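Long-range contacts in DNA replication regulator protein HobA (Helicobacter pylori, PDB 2UVP), which is required for initiation of DNA replication and increases the binding of the initiator DnaA to the oriC region: residues 23-28 with 158-163; 40-45 with 138-143; 64-69 with 163-168; 70-75 with 86-91. All coordinates share one frame; numbering follows the deposited sequence.

Contact 1: 23-28 with 158-163; sequences EFIAQQ and DSLLDY. With CA (calcium ion), chain K.
Leu160 is the bump of this contact: its isobutyl group sits in a shallow hollow on helix 10-28 formed by Phe24, Ile25 and Gln28, one turn of the helix. CD1 is the methyl nearest the helix, 3.5 Å from Gln28 CB and 3.7 Å from Phe24 CE1, while CD2 lies against the flank of Ile25, 4.2 Å from CG1. With CG anti to the backbone N (chi1 -173°), the Phe24 ring extends to the loop, and Gln28, bent at chi2, lays CG over one face of that ring, closing the hollow on the helix side. A second, smaller bump points the other way: the CD1 methyl of Ile25 reaches the hydroxyl end of Tyr163, 3.9 Å from CZ, the two side chains crossing at about a right angle. The loop behind Leu160 is shaped by a type I turn from Asp158 to Leu161 and by an Asx turn, in which Leu160 N donates to Asp158 OD1 (2.8 Å); Leu160 stands at the N-cap position of helix 161-180. On the far side of helix 10-28, Glu23 OE1 binds calcium at 2.6 Å together with Glu33 of the second subunit. The two segments meet through apolar contacts, while the Asx-turn bond stays within its own segment and the calcium lies apart, so fit of shape rather than directed bonding joins the long N-terminal helix to the start of helix 161-180.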
loop_
_atom_site.group_PDB
_atom_site.type_symbol
_atom_site.label_atom_id
_atom_site.label_comp_id
_atom_site.label_asym_id
_atom_site.label_seq_id
_atom_site.Cartn_x
_atom_site.Cartn_y
_atom_site.Cartn_z
ATOM N N GLU C 23 17.176 5.213 31.613
ATOM C CA GLU C 23 18.155 6.168 32.119
ATOM C C GLU C 23 18.953 6.808 30.988
ATOM O O GLU C 23 19.274 7.998 31.039
ATOM C CB GLU C 23 19.015 5.526 33.214
ATOM C CG GLU C 23 18.157 5.367 34.494
ATOM C CD GLU C 23 18.809 4.538 35.599
ATOM O OE1 GLU C 23 18.136 4.340 36.643
ATOM O OE2 GLU C 23 19.965 4.105 35.439
ATOM N N PHE C 24 19.201 6.048 29.929
ATOM C CA PHE C 24 19.891 6.632 28.782
ATOM C C PHE C 24 18.972 7.675 28.115
ATOM O O PHE C 24 19.421 8.764 27.752
ATOM C CB PHE C 24 20.309 5.576 27.776
ATOM C CG PHE C 24 21.177 6.123 26.670
ATOM C CD1 PHE C 24 20.758 6.047 25.344
ATOM C CD2 PHE C 24 22.403 6.727 26.959
ATOM C CE1 PHE C 24 21.552 6.557 24.304
ATOM C CE2 PHE C 24 23.211 7.248 25.930
ATOM C CZ PHE C 24 22.774 7.155 24.596
ATOM N N ILE C 25 17.688 7.333 27.953
ATOM C CA ILE C 25 16.697 8.325 27.493
ATOM C C ILE C 25 16.756 9.595 28.341
ATOM O O ILE C 25 16.787 10.709 27.822
ATOM C CB ILE C 25 15.273 7.714 27.403
ATOM C CG1 ILE C 25 15.232 6.769 26.186
ATOM C CG2 ILE C 25 14.155 8.811 27.322
ATOM C CD1 ILE C 25 14.140 5.700 26.235
ATOM N N ALA C 26 16.788 9.439 29.661
ATOM C CA ALA C 26 16.833 10.633 30.519
ATOM C C ALA C 26 18.116 11.436 30.274
ATOM O O ALA C 26 18.073 12.660 30.161
ATOM C CB ALA C 26 16.710 10.249 32.013
ATOM N N GLN C 27 19.249 10.748 30.210
ATOM C CA GLN C 27 20.520 11.441 30.051
ATOM C C GLN C 27 20.445 12.361 28.833
ATOM O O GLN C 27 20.835 13.530 28.903
ATOM C CB GLN C 27 21.664 10.440 29.899
ATOM C CG GLN C 27 23.036 11.084 29.873
ATOM C CD GLN C 27 24.148 10.091 29.591
ATOM O OE1 GLN C 27 24.940 9.765 30.488
ATOM N NE2 GLN C 27 24.229 9.612 28.342
ATOM N N GLN C 28 19.895 11.829 27.744
ATOM C CA GLN C 28 19.918 12.477 26.430
ATOM C C GLN C 28 18.716 13.381 26.159
ATOM O O GLN C 28 18.610 13.995 25.087
ATOM C CB GLN C 28 20.015 11.379 25.351
ATOM C CG GLN C 28 21.294 10.541 25.435
ATOM C CD GLN C 28 22.562 11.399 25.331
ATOM O OE1 GLN C 28 23.529 11.211 26.095
ATOM N NE2 GLN C 28 22.550 12.363 24.416
ATOM N N ASP C 158 22.507 7.260 15.591
ATOM C CA ASP C 158 22.088 7.580 16.949
ATOM C C ASP C 158 21.079 6.525 17.355
ATOM O O ASP C 158 20.070 6.353 16.671
ATOM C CB ASP C 158 21.404 8.942 16.898
ATOM C CG ASP C 158 20.899 9.420 18.240
ATOM O OD1 ASP C 158 20.926 8.698 19.272
ATOM O OD2 ASP C 158 20.484 10.599 18.260
ATOM N N SER C 159 21.330 5.815 18.460
ATOM C CA SER C 159 20.402 4.763 18.879
ATOM C C SER C 159 19.047 5.355 19.264
ATOM O O SER C 159 18.040 4.650 19.243
ATOM C CB SER C 159 20.956 3.944 20.050
ATOM O OG SER C 159 21.171 4.770 21.177
ATOM N N LEU C 160 19.015 6.660 19.538
ATOM C CA LEU C 160 17.755 7.329 19.916
ATOM C C LEU C 160 17.049 8.038 18.754
ATOM O O LEU C 160 16.065 8.748 18.975
ATOM C CB LEU C 160 17.998 8.306 21.069
ATOM C CG LEU C 160 18.575 7.659 22.338
ATOM C CD1 LEU C 160 18.696 8.767 23.389
ATOM C CD2 LEU C 160 17.705 6.489 22.827
ATOM N N LEU C 161 17.552 7.839 17.527
ATOM C CA LEU C 161 17.038 8.552 16.343
ATOM C C LEU C 161 15.517 8.475 16.255
ATOM O O LEU C 161 14.881 9.495 16.020
ATOM C CB LEU C 161 17.649 7.993 15.049
ATOM C CG LEU C 161 17.055 8.587 13.744
ATOM C CD1 LEU C 161 17.263 10.045 13.690
ATOM C CD2 LEU C 161 17.682 7.914 12.518
ATOM N N ASP C 162 14.955 7.275 16.446
ATOM C CA ASP C 162 13.506 7.078 16.238
ATOM C C ASP C 162 12.690 7.976 17.194
ATOM O O ASP C 162 11.671 8.561 16.811
ATOM C CB ASP C 162 13.144 5.601 16.393
ATOM C CG ASP C 162 13.765 4.726 15.303
ATOM O OD1 ASP C 162 14.166 5.284 14.251
ATOM O OD2 ASP C 162 13.815 3.495 15.489
ATOM N N TYR C 163 13.130 8.076 18.447
ATOM C CA TYR C 163 12.454 8.964 19.379
ATOM C C TYR C 163 12.610 10.422 18.979
ATOM O O TYR C 163 11.681 11.240 19.149
ATOM C CB TYR C 163 13.085 8.824 20.739
ATOM C CG TYR C 163 13.109 7.427 21.324
ATOM C CD1 TYR C 163 11.962 6.844 21.826
ATOM C CD2 TYR C 163 14.313 6.746 21.464
ATOM C CE1 TYR C 163 11.985 5.572 22.418
ATOM C CE2 TYR C 163 14.356 5.486 22.073
ATOM C CZ TYR C 163 13.186 4.911 22.546
ATOM O OH TYR C 163 13.231 3.692 23.183
HETATM CA CA CA K . 15.725 4.859 37.494
HETATM O O HOH W 1 16.352 2.815 38.996
#

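Contact 2: 40-45 with 138-143; sequences AKLIAQ and PSFLWL
Leu42 of helix 39-51 meets the ring of Phe140 at its edge, near the ring plane, with Leu42 CG 3.7 Å from Phe140 CD2. The CD2 methyl of Leu42 follows along the same rim, 3.9 Å from Phe140 CD2. Leu42 gets there with CG anti to the backbone N (chi1 -173°), which carries the branch off the helix toward the strand. Ile43, the next residue, touches farther round the ring, where CG1 lies 4.1 Å from Phe140 CZ. Helix segment 40-45 and strand 139-143 run obliquely opposed, 139° between their directions, with their axes 9.1 Å apart at closest approach. This is a helix laid on the parallel beta-sheet of an alpha/beta fold, and the strand is held in that sheet by backbone hydrogen bonds from Phe140 to Phe118 and His120 and from Leu141 to Leu152. Farther out, one face of the Phe140 ring carries the indole of Trp142, whose NE1 stands 3.2 Å above the plane over the ring centre, its N-H directed at the ring. Trp119 and Phe172 also meet the Phe140 ring, while Ile43 packs on Leu171 and Ala175 of helix 161-180 and on Phe10 of the second subunit.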
loop_
_atom_site.group_PDB
_atom_site.type_symbol
_atom_site.label_atom_id
_atom_site.label_comp_id
_atom_site.label_asym_id
_atom_site.label_seq_id
_atom_site.Cartn_x
_atom_site.Cartn_y
_atom_site.Cartn_z
ATOM N N ALA C 40 14.494 26.468 14.587
ATOM C CA ALA C 40 13.276 27.246 14.841
ATOM C C ALA C 40 12.894 28.020 13.591
ATOM O O ALA C 40 11.716 28.047 13.191
ATOM C CB ALA C 40 13.452 28.213 16.050
ATOM N N LYS C 41 13.888 28.639 12.955
ATOM C CA LYS C 41 13.617 29.438 11.761
ATOM C C LYS C 41 13.128 28.545 10.616
ATOM O O LYS C 41 12.231 28.918 9.855
ATOM C CB LYS C 41 14.877 30.184 11.333
ATOM C CG LYS C 41 14.602 31.175 10.219
ATOM C CD LYS C 41 15.847 31.983 9.854
ATOM C CE LYS C 41 16.593 31.354 8.682
ATOM N NZ LYS C 41 17.141 32.431 7.810
ATOM N N LEU C 42 13.708 27.358 10.510
ATOM C CA LEU C 42 13.276 26.419 9.470
ATOM C C LEU C 42 11.824 25.986 9.697
ATOM O O LEU C 42 11.027 25.918 8.753
ATOM C CB LEU C 42 14.220 25.215 9.421
ATOM C CG LEU C 42 13.991 24.243 8.277
ATOM C CD1 LEU C 42 14.037 24.925 6.880
ATOM C CD2 LEU C 42 14.963 23.063 8.366
ATOM N N ILE C 43 11.480 25.692 10.948
ATOM C CA ILE C 43 10.079 25.372 11.307
ATOM C C ILE C 43 9.161 26.553 10.968
ATOM O O ILE C 43 8.099 26.388 10.375
ATOM C CB ILE C 43 9.991 24.967 12.794
ATOM C CG1 ILE C 43 10.606 23.560 12.946
ATOM C CG2 ILE C 43 8.525 24.953 13.279
ATOM C CD1 ILE C 43 10.730 23.094 14.378
ATOM N N ALA C 44 9.597 27.758 11.313
ATOM C CA ALA C 44 8.813 28.956 11.030
ATOM C C ALA C 44 8.580 29.111 9.529
ATOM O O ALA C 44 7.466 29.454 9.103
ATOM C CB ALA C 44 9.500 30.184 11.595
ATOM N N GLN C 45 9.622 28.860 8.720
ATOM C CA GLN C 45 9.488 28.978 7.267
ATOM C C GLN C 45 8.478 27.987 6.714
ATOM O O GLN C 45 7.726 28.297 5.779
ATOM C CB GLN C 45 10.849 28.808 6.582
ATOM C CG GLN C 45 11.679 30.061 6.678
ATOM C CD GLN C 45 13.126 29.820 6.321
ATOM O OE1 GLN C 45 13.481 28.756 5.801
ATOM N NE2 GLN C 45 13.974 30.817 6.586
ATOM N N PRO C 138 10.935 25.233 -2.545
ATOM C CA PRO C 138 11.009 25.309 -1.106
ATOM C C PRO C 138 11.157 23.893 -0.535
ATOM O O PRO C 138 10.626 22.935 -1.104
ATOM C CB PRO C 138 9.638 25.876 -0.742
ATOM C CG PRO C 138 9.314 26.760 -1.895
ATOM C CD PRO C 138 9.801 26.022 -3.077
ATOM N N SER C 139 11.866 23.750 0.578
ATOM C CA SER C 139 12.052 22.414 1.152
ATOM C C SER C 139 12.144 22.489 2.676
ATOM O O SER C 139 12.449 23.546 3.237
ATOM C CB SER C 139 13.310 21.744 0.575
ATOM O OG SER C 139 14.468 22.503 0.922
ATOM N N PHE C 140 11.884 21.355 3.321
ATOM C CA PHE C 140 11.992 21.163 4.779
ATOM C C PHE C 140 12.738 19.844 4.841
ATOM O O PHE C 140 12.124 18.773 4.753
ATOM C CB PHE C 140 10.589 21.032 5.375
ATOM C CG PHE C 140 10.504 21.019 6.895
ATOM C CD1 PHE C 140 9.450 20.325 7.522
ATOM C CD2 PHE C 140 11.384 21.749 7.705
ATOM C CE1 PHE C 140 9.281 20.342 8.910
ATOM C CE2 PHE C 140 11.239 21.755 9.116
ATOM C CZ PHE C 140 10.197 21.060 9.709
ATOM N N LEU C 141 14.069 19.907 4.924
ATOM C CA LEU C 141 14.879 18.684 4.749
ATOM C C LEU C 141 15.409 18.219 6.090
ATOM O O LEU C 141 16.068 18.998 6.796
ATOM C CB LEU C 141 16.057 18.911 3.785
ATOM C CG LEU C 141 15.678 19.436 2.392
ATOM C CD1 LEU C 141 16.949 19.731 1.560
ATOM C CD2 LEU C 141 14.728 18.450 1.695
ATOM N N TRP C 142 15.146 16.960 6.436
ATOM C CA TRP C 142 15.667 16.398 7.681
ATOM C C TRP C 142 16.655 15.325 7.205
ATOM O O TRP C 142 16.249 14.233 6.781
ATOM C CB TRP C 142 14.551 15.751 8.487
ATOM C CG TRP C 142 13.462 16.646 8.959
ATOM C CD1 TRP C 142 13.124 17.886 8.481
ATOM C CD2 TRP C 142 12.515 16.331 9.988
ATOM N NE1 TRP C 142 12.022 18.369 9.186
ATOM C CE2 TRP C 142 11.641 17.433 10.111
ATOM C CE3 TRP C 142 12.329 15.224 10.826
ATOM C CZ2 TRP C 142 10.593 17.450 11.026
ATOM C CZ3 TRP C 142 11.292 15.252 11.756
ATOM C CH2 TRP C 142 10.450 16.369 11.865
ATOM N N LEU C 143 17.946 15.661 7.205
ATOM C CA LEU C 143 18.939 14.841 6.499
ATOM C C LEU C 143 20.031 14.357 7.431
ATOM O O LEU C 143 20.206 14.907 8.523
ATOM C CB LEU C 143 19.643 15.692 5.432
ATOM C CG LEU C 143 18.706 16.401 4.443
ATOM C CD1 LEU C 143 19.531 17.171 3.472
ATOM C CD2 LEU C 143 17.841 15.339 3.757
#

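Contact 3: 64-69 with 163-168; sequences RHWFLN and YKLLQL
Arg64, the N-cap residue of helix 65-75, touches Leu165 with the aliphatic base of its side chain, CG lying 4.1 Å from CD1. Bends at chi2 and chi3 turn the guanidinium away to Asp61, with which NH1 forms a salt bridge. Trp66 comes next and uses two parts of its six-membered ring. CZ2 is 4.0 Å from the same Leu165 CD1, and the CD2 methyl of Leu166 approaches the indole edge near its plane, 4.2 Å from CZ3. The indole takes up this place with CG between the backbone N and the carbonyl carbon (chi1 65°), a rotamer uncommon in helices. Phe67 covers the backbone of the other helix: Leu165 CB lies over one face of its ring, 3.9 Å from the centroid and 16° off the normal, a CH-pi contact, and CZ comes to 3.3 Å from Leu165 O. Leu165 thus spreads its parts among three neighbours, CD1 to Arg64 and Trp66, CB and CD2 to Phe67. Beyond the pair, Trp66 meets Tyr70 of the second subunit edge-to-face, and Leu166 packs on its own counterpart there, so the outer flank runs into the subunit interface. Segments 65-69 and 163-168 run nearly parallel, 21° apart, their axes 11.4 Å apart at closest approach, a wide spacing bridged by aromatic rings. Such side-by-side parallel helices are characteristic of alpha/beta folds in which helices pack along one face of a parallel sheet.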
loop_
_atom_site.group_PDB
_atom_site.type_symbol
_atom_site.label_atom_id
_atom_site.label_comp_id
_atom_site.label_asym_id
_atom_site.label_seq_id
_atom_site.Cartn_x
_atom_site.Cartn_y
_atom_site.Cartn_z
ATOM N N ARG C 64 12.501 4.721 6.894
ATOM C CA ARG C 64 11.594 5.665 7.578
ATOM C C ARG C 64 10.233 5.724 6.924
ATOM O O ARG C 64 9.467 6.677 7.162
ATOM C CB ARG C 64 12.174 7.087 7.577
ATOM C CG ARG C 64 13.091 7.377 8.675
ATOM C CD ARG C 64 14.486 7.021 8.072
ATOM N NE ARG C 64 15.164 6.275 9.057
ATOM C CZ ARG C 64 16.416 5.842 9.035
ATOM N NH1 ARG C 64 17.257 5.967 7.994
ATOM N NH2 ARG C 64 16.806 5.246 10.139
ATOM N N HIS C 65 9.878 4.724 6.112
ATOM C CA HIS C 65 8.503 4.709 5.638
ATOM C C HIS C 65 7.492 4.814 6.779
ATOM O O HIS C 65 6.469 5.451 6.614
ATOM C CB HIS C 65 8.198 3.492 4.744
ATOM C CG HIS C 65 8.932 3.500 3.440
ATOM N ND1 HIS C 65 8.862 2.446 2.546
ATOM C CD2 HIS C 65 9.731 4.432 2.860
ATOM C CE1 HIS C 65 9.589 2.729 1.477
ATOM N NE2 HIS C 65 10.122 3.927 1.637
ATOM N N TRP C 66 7.772 4.174 7.916
ATOM C CA TRP C 66 6.877 4.267 9.071
ATOM C C TRP C 66 6.659 5.721 9.492
ATOM O O TRP C 66 5.573 6.086 9.977
ATOM C CB TRP C 66 7.408 3.458 10.267
ATOM C CG TRP C 66 8.713 3.949 10.849
ATOM C CD1 TRP C 66 9.968 3.554 10.491
ATOM C CD2 TRP C 66 8.876 4.930 11.870
ATOM N NE1 TRP C 66 10.915 4.237 11.226
ATOM C CE2 TRP C 66 10.270 5.072 12.097
ATOM C CE3 TRP C 66 7.976 5.688 12.633
ATOM C CZ2 TRP C 66 10.790 5.961 13.041
ATOM C CZ3 TRP C 66 8.484 6.547 13.599
ATOM C CH2 TRP C 66 9.882 6.686 13.787
ATOM N N PHE C 67 7.712 6.517 9.390
ATOM C CA PHE C 67 7.651 7.898 9.841
ATOM C C PHE C 67 6.898 8.788 8.830
ATOM O O PHE C 67 6.159 9.695 9.235
ATOM C CB PHE C 67 9.043 8.437 10.154
ATOM C CG PHE C 67 9.036 9.813 10.798
ATOM C CD1 PHE C 67 8.438 10.037 12.042
ATOM C CD2 PHE C 67 9.647 10.871 10.154
ATOM C CE1 PHE C 67 8.458 11.340 12.607
ATOM C CE2 PHE C 67 9.655 12.160 10.694
ATOM C CZ PHE C 67 9.074 12.383 11.923
ATOM N N LEU C 68 7.066 8.491 7.539
ATOM C CA LEU C 68 6.205 9.069 6.498
ATOM C C LEU C 68 4.730 8.816 6.847
ATOM O O LEU C 68 3.920 9.738 6.862
ATOM C CB LEU C 68 6.534 8.429 5.142
ATOM C CG LEU C 68 6.230 9.198 3.845
ATOM C CD1 LEU C 68 6.084 8.240 2.675
ATOM C CD2 LEU C 68 5.147 10.230 3.887
ATOM N N ASN C 69 4.392 7.564 7.158
ATOM C CA ASN C 69 3.025 7.181 7.549
ATOM C C ASN C 69 2.571 8.019 8.740
ATOM O O ASN C 69 1.471 8.573 8.754
ATOM C CB ASN C 69 3.002 5.690 7.888
ATOM C CG ASN C 69 1.603 5.146 8.137
ATOM O OD1 ASN C 69 0.794 5.751 8.817
ATOM N ND2 ASN C 69 1.335 3.961 7.599
ATOM N N TYR C 163 13.130 8.076 18.447
ATOM C CA TYR C 163 12.454 8.964 19.379
ATOM C C TYR C 163 12.610 10.422 18.979
ATOM O O TYR C 163 11.681 11.240 19.149
ATOM C CB TYR C 163 13.085 8.824 20.739
ATOM C CG TYR C 163 13.109 7.427 21.324
ATOM C CD1 TYR C 163 11.962 6.844 21.826
ATOM C CD2 TYR C 163 14.313 6.746 21.464
ATOM C CE1 TYR C 163 11.985 5.572 22.418
ATOM C CE2 TYR C 163 14.356 5.486 22.073
ATOM C CZ TYR C 163 13.186 4.911 22.546
ATOM O OH TYR C 163 13.231 3.692 23.183
ATOM N N LYS C 164 13.798 10.771 18.486
ATOM C CA LYS C 164 14.050 12.166 18.110
ATOM C C LYS C 164 13.154 12.548 16.934
ATOM O O LYS C 164 12.697 13.674 16.838
ATOM C CB LYS C 164 15.522 12.376 17.771
ATOM C CG LYS C 164 16.442 12.232 19.015
ATOM C CD LYS C 164 17.909 12.590 18.710
ATOM C CE LYS C 164 18.719 12.435 20.044
ATOM N NZ LYS C 164 20.164 12.619 19.777
ATOM N N LEU C 165 12.891 11.597 16.039
ATOM C CA LEU C 165 11.965 11.885 14.924
ATOM C C LEU C 165 10.570 12.235 15.466
ATOM O O LEU C 165 9.953 13.220 15.027
ATOM C CB LEU C 165 11.901 10.699 13.958
ATOM C CG LEU C 165 13.200 10.526 13.134
ATOM C CD1 LEU C 165 13.060 9.207 12.352
ATOM C CD2 LEU C 165 13.437 11.742 12.182
ATOM N N LEU C 166 10.075 11.423 16.406
ATOM C CA LEU C 166 8.775 11.685 17.043
ATOM C C LEU C 166 8.801 13.052 17.704
ATOM O O LEU C 166 7.859 13.854 17.578
ATOM C CB LEU C 166 8.430 10.614 18.083
ATOM C CG LEU C 166 8.172 9.168 17.629
ATOM C CD1 LEU C 166 7.754 8.350 18.851
ATOM C CD2 LEU C 166 7.073 9.148 16.568
ATOM N N GLN C 167 9.893 13.326 18.413
ATOM C CA GLN C 167 9.997 14.559 19.183
ATOM C C GLN C 167 9.992 15.784 18.257
ATOM O O GLN C 167 9.283 16.757 18.503
ATOM C CB GLN C 167 11.264 14.532 20.042
ATOM C CG GLN C 167 11.303 15.736 20.998
ATOM C CD GLN C 167 12.548 15.764 21.854
ATOM O OE1 GLN C 167 13.298 14.766 21.941
ATOM N NE2 GLN C 167 12.798 16.922 22.474
ATOM N N LEU C 168 10.751 15.714 17.178
ATOM C CA LEU C 168 10.777 16.819 16.200
ATOM C C LEU C 168 9.396 16.999 15.540
ATOM O O LEU C 168 8.923 18.143 15.316
ATOM C CB LEU C 168 11.851 16.562 15.142
ATOM C CG LEU C 168 13.275 16.759 15.664
ATOM C CD1 LEU C 168 14.255 16.153 14.641
ATOM C CD2 LEU C 168 13.546 18.255 15.956
#

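Contact 4: 70-75 with 86-91; sequences YILSNL and LSVIDF
Helix 70-75 runs back against strand 88-90 at an angle of 150° between their directions, the axes 9.1 Å apart at closest approach. Two backbone pairs come equally close, Leu72 with Val88 and Leu75 with Leu86, each with CA atoms 6.9 Å apart. Leu72 and Leu75, three residues apart on the helix, meet Leu86, Val88 and Asp90, every second residue of the other segment. Leu72 divides its branch: CD2 rests 3.6 Å from Val88 CG1, while CD1 lies 3.6 Å from Asp90 CB, the aliphatic root of a carboxylate whose OD1 accepts from Ala93 N. The contact belongs to the beta-alpha-beta unit of strand 55-60, helix 65-75 and strand 88-90, in which the helix crosses over between two neighbouring parallel strands; Ile89 joins strand 55-60 through backbone bonds to Leu56 and Val58. Val88 spreads its two methyls between the leucines: with CG1 anti to the backbone N (chi1 -176°), CG2 is left for Leu75 CD1, at 3.9 Å. Leu75 crosses Leu86 at about a right angle, Leu75 CD2 to Leu86 CD1 4.2 Å, and Leu86 CD1 also lies 3.6 Å from Leu75 O. Deeper in, Leu75 and Ile71 lie on Trp119 of strand 116-121 and on Phe169 of helix 161-180, whereas Ile89 on the other side of the strand packs on Thr112 of the third subunit.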
loop_
_atom_site.group_PDB
_atom_site.type_symbol
_atom_site.label_atom_id
_atom_site.label_comp_id
_atom_site.label_asym_id
_atom_site.label_seq_id
_atom_site.Cartn_x
_atom_site.Cartn_y
_atom_site.Cartn_z
ATOM N N TYR C 70 3.444 8.115 9.730
ATOM C CA TYR C 70 3.156 8.863 10.954
ATOM C C TYR C 70 2.855 10.333 10.691
ATOM O O TYR C 70 1.901 10.885 11.237
ATOM C CB TYR C 70 4.360 8.744 11.887
ATOM C CG TYR C 70 4.203 9.357 13.271
ATOM C CD1 TYR C 70 3.627 8.638 14.325
ATOM C CD2 TYR C 70 4.691 10.644 13.533
ATOM C CE1 TYR C 70 3.521 9.208 15.625
ATOM C CE2 TYR C 70 4.589 11.225 14.829
ATOM C CZ TYR C 70 3.999 10.501 15.849
ATOM O OH TYR C 70 3.900 11.035 17.128
ATOM N N ILE C 71 3.685 10.967 9.866
ATOM C CA ILE C 71 3.463 12.369 9.498
ATOM C C ILE C 71 2.074 12.534 8.857
ATOM O O ILE C 71 1.306 13.416 9.251
ATOM C CB ILE C 71 4.544 12.856 8.536
ATOM C CG1 ILE C 71 5.888 12.952 9.279
ATOM C CG2 ILE C 71 4.149 14.190 7.922
ATOM C CD1 ILE C 71 7.080 13.123 8.285
ATOM N N LEU C 72 1.760 11.680 7.895
ATOM C CA LEU C 72 0.504 11.826 7.163
ATOM C C LEU C 72 -0.685 11.646 8.115
ATOM O O LEU C 72 -1.638 12.421 8.088
ATOM C CB LEU C 72 0.420 10.805 6.032
ATOM C CG LEU C 72 1.590 10.810 5.024
ATOM C CD1 LEU C 72 1.433 9.744 3.924
ATOM C CD2 LEU C 72 1.854 12.186 4.462
ATOM N N SER C 73 -0.621 10.620 8.953
ATOM C CA SER C 73 -1.757 10.263 9.800
ATOM C C SER C 73 -1.913 11.210 10.973
ATOM O O SER C 73 -3.029 11.397 11.459
ATOM C CB SER C 73 -1.671 8.823 10.302
ATOM O OG SER C 73 -0.580 8.650 11.169
ATOM N N ASN C 74 -0.803 11.782 11.449
ATOM C CA ASN C 74 -0.899 12.792 12.494
ATOM C C ASN C 74 -1.363 14.153 11.989
ATOM O O ASN C 74 -2.146 14.844 12.661
ATOM C CB ASN C 74 0.428 12.922 13.253
ATOM C CG ASN C 74 0.624 11.818 14.238
ATOM O OD1 ASN C 74 0.947 10.668 13.869
ATOM N ND2 ASN C 74 0.414 12.137 15.513
ATOM N N LEU C 75 -0.874 14.566 10.820
ATOM C CA LEU C 75 -1.249 15.896 10.312
ATOM C C LEU C 75 -2.714 15.932 9.883
ATOM O O LEU C 75 -3.395 16.949 10.075
ATOM C CB LEU C 75 -0.331 16.363 9.184
ATOM C CG LEU C 75 1.093 16.741 9.628
ATOM C CD1 LEU C 75 1.947 17.094 8.421
ATOM C CD2 LEU C 75 1.047 17.905 10.614
ATOM N N LEU C 86 -5.226 19.688 6.086
ATOM C CA LEU C 86 -3.958 20.249 5.672
ATOM C C LEU C 86 -3.497 19.685 4.334
ATOM O O LEU C 86 -3.702 18.499 4.055
ATOM C CB LEU C 86 -2.891 19.975 6.732
ATOM C CG LEU C 86 -3.132 20.695 8.068
ATOM C CD1 LEU C 86 -2.119 20.177 9.122
ATOM C CD2 LEU C 86 -2.995 22.207 7.889
ATOM N N SER C 87 -2.855 20.529 3.531
ATOM C CA SER C 87 -2.427 20.095 2.191
ATOM C C SER C 87 -1.119 19.314 2.292
ATOM O O SER C 87 -0.041 19.897 2.241
ATOM C CB SER C 87 -2.270 21.286 1.247
ATOM O OG SER C 87 -1.914 20.823 -0.057
ATOM N N VAL C 88 -1.254 18.000 2.440
ATOM C CA VAL C 88 -0.123 17.069 2.692
ATOM C C VAL C 88 -0.240 15.877 1.730
ATOM O O VAL C 88 -1.318 15.240 1.629
ATOM C CB VAL C 88 -0.101 16.562 4.155
ATOM C CG1 VAL C 88 1.159 15.675 4.424
ATOM C CG2 VAL C 88 -0.140 17.735 5.135
ATOM N N ILE C 89 0.871 15.563 1.054
ATOM C CA ILE C 89 0.899 14.573 -0.016
ATOM C C ILE C 89 1.978 13.546 0.275
ATOM O O ILE C 89 3.067 13.912 0.713
ATOM C CB ILE C 89 1.155 15.268 -1.362
ATOM C CG1 ILE C 89 -0.093 16.107 -1.758
ATOM C CG2 ILE C 89 1.517 14.272 -2.467
ATOM C CD1 ILE C 89 0.091 17.527 -1.485
ATOM N N ASP C 90 1.655 12.260 0.084
ATOM C CA ASP C 90 2.661 11.211 0.148
ATOM C C ASP C 90 3.436 11.235 -1.167
ATOM O O ASP C 90 2.969 10.697 -2.215
ATOM C CB ASP C 90 1.983 9.857 0.370
ATOM C CG ASP C 90 2.962 8.697 0.417
ATOM O OD1 ASP C 90 4.141 8.826 -0.040
ATOM O OD2 ASP C 90 2.508 7.641 0.893
ATOM N N PHE C 91 4.614 11.849 -1.129
ATOM C CA PHE C 91 5.430 11.959 -2.338
ATOM C C PHE C 91 6.083 10.621 -2.702
ATOM O O PHE C 91 6.203 10.323 -3.895
ATOM C CB PHE C 91 6.464 13.073 -2.218
ATOM C CG PHE C 91 7.257 13.325 -3.474
ATOM C CD1 PHE C 91 6.633 13.513 -4.707
ATOM C CD2 PHE C 91 8.636 13.407 -3.413
ATOM C CE1 PHE C 91 7.382 13.788 -5.857
ATOM C CE2 PHE C 91 9.393 13.683 -4.576
ATOM C CZ PHE C 91 8.768 13.853 -5.791
#

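In the fold
Contacts 1, 2 and 3 each begin farther along the chain than the one before, and contact 4, between 70-75 and 86-91, closes locally within the spans of the other three. Contact 3 lies nearest the chain's centre and touches the others: it shares Tyr163 and helix 161-180 with contact 1, shares helix 65-75 with contact 4, and meets contact 2 where Trp142 packs on Phe67, Leu165 and Leu168. Contacts 2 and 4, centres 16 Å apart, reach the same parallel sheet on different strands. Contacts 1 and 4, whose centres are 26 Å apart, lie on opposite sides of the centre. All four contacts reach the second subunit, and contact 4 also the third, so packing continues into the assembly.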